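Side-chain contact in Bacint_00347 (Bacteroides intestinalis DSM 17393, PDB 5MUM), which is a beta-propeller glycoside hydrolase that probably acts as a rhamnosidase, releasing rhamnose from its substrates: residues A[124-127]-A[128-131]. Residues are numbered along the deposited sequence; the frame is centred on the assembly and turned at random.
Sequences STAP and YTLE
The carbonyl oxygen of Ala126 is gripped by two donors: the hydroxyl of Ser124, with OG 2.7 Å from Ala126 O, and, more weakly, the amide of Thr129, whose N is 3.5 Å from Ala126 O. The weak bond closes a type II beta turn from Ala126 to Thr129, with Pro127 and Tyr128 at its corners. Ser124 OG comes in from above the plane of the Ala126 carbonyl; with chi1 at 64° it stands between the N and C of its own backbone. The same hydroxyl also bonds to the backbone N of Leu108, tying the turn to the chain beside it. On the turn itself, Thr129 OG1 donates to Pro127 O at 2.9 Å, again from above the carbonyl plane. Where the two arms of the loop meet again, Thr125 N donates to Glu131 O at 3.0 Å, almost in line with the C=O bond. Beside this bond the side chains slant across each other, Thr125 OG1 lying 3.4 Å from Glu131 CG, and the carboxylate leads away. Tyr128 lays its ring beside the proline, CD2 3.7 Å from Pro127 CB, and its OH bonds to Gln53 NE2. A leucine in its place would probably leave Gln53 without this phenolic partner and Pro127 CB without its aromatic neighbour. The loop follows strand 121-123 on the surface of the propeller; Leu130, the centre of an inverse gamma turn, rests on Tyr58 of strand 56-62 and on Leu70 and Lys72 of strand 67-74, joining the loop to the four-stranded antiparallel sheet that contains both strands.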
# COMPACT_ATOMS: atom_id res chain seq x y z
N SER A 124 20.92 1.82 -1.07
CA SER A 124 21.83 2.16 -2.16
C SER A 124 23.18 2.60 -1.57
O SER A 124 23.28 3.03 -0.41
CB SER A 124 21.26 3.23 -3.12
OG SER A 124 21.05 4.47 -2.49
N THR A 125 24.22 2.42 -2.36
CA THR A 125 25.60 2.73 -1.92
C THR A 125 25.87 4.23 -1.94
O THR A 125 26.82 4.69 -1.30
CB THR A 125 26.60 2.03 -2.82
OG1 THR A 125 26.30 2.30 -4.18
CG2 THR A 125 26.49 0.55 -2.61
N ALA A 126 25.04 4.96 -2.68
CA ALA A 126 25.09 6.41 -2.73
C ALA A 126 23.71 6.97 -3.05
O ALA A 126 22.82 6.24 -3.52
CB ALA A 126 26.09 6.86 -3.79
N PRO A 127 23.50 8.27 -2.78
CA PRO A 127 22.21 8.87 -3.10
C PRO A 127 21.89 8.73 -4.57
O PRO A 127 22.79 8.84 -5.39
CB PRO A 127 22.42 10.35 -2.76
CG PRO A 127 23.54 10.37 -1.78
CD PRO A 127 24.44 9.26 -2.21
N TYR A 128 20.62 8.47 -4.90
CA TYR A 128 20.12 8.53 -6.28
C TYR A 128 20.78 7.55 -7.22
O TYR A 128 20.83 7.81 -8.41
CB TYR A 128 20.21 9.99 -6.84
CG TYR A 128 19.56 10.99 -5.92
CD1 TYR A 128 18.21 10.91 -5.66
CD2 TYR A 128 20.29 12.00 -5.29
CE1 TYR A 128 17.57 11.80 -4.80
CE2 TYR A 128 19.66 12.90 -4.41
CZ TYR A 128 18.30 12.80 -4.19
OH TYR A 128 17.62 13.63 -3.33
N THR A 129 21.35 6.48 -6.68
CA THR A 129 22.10 5.51 -7.43
C THR A 129 21.49 4.12 -7.33
O THR A 129 21.11 3.72 -6.28
CB THR A 129 23.59 5.51 -6.95
OG1 THR A 129 24.14 6.84 -7.02
CG2 THR A 129 24.38 4.56 -7.76
N LEU A 130 21.43 3.43 -8.46
CA LEU A 130 20.83 2.12 -8.59
C LEU A 130 21.84 1.03 -8.34
O LEU A 130 22.20 0.33 -9.22
CB LEU A 130 20.25 1.95 -9.97
CG LEU A 130 19.32 3.04 -10.45
CD1 LEU A 130 18.72 2.73 -11.80
CD2 LEU A 130 18.29 3.36 -9.41
N GLU A 131 22.39 1.01 -7.17
CA GLU A 131 23.35 0.06 -6.78
C GLU A 131 23.08 -0.21 -5.31
O GLU A 131 23.19 0.64 -4.52
CB GLU A 131 24.73 0.63 -7.01
CG GLU A 131 25.87 -0.15 -6.43
CD GLU A 131 26.53 -1.01 -7.45
OE1 GLU A 131 27.10 -0.50 -8.39
OE2 GLU A 131 26.46 -2.22 -7.33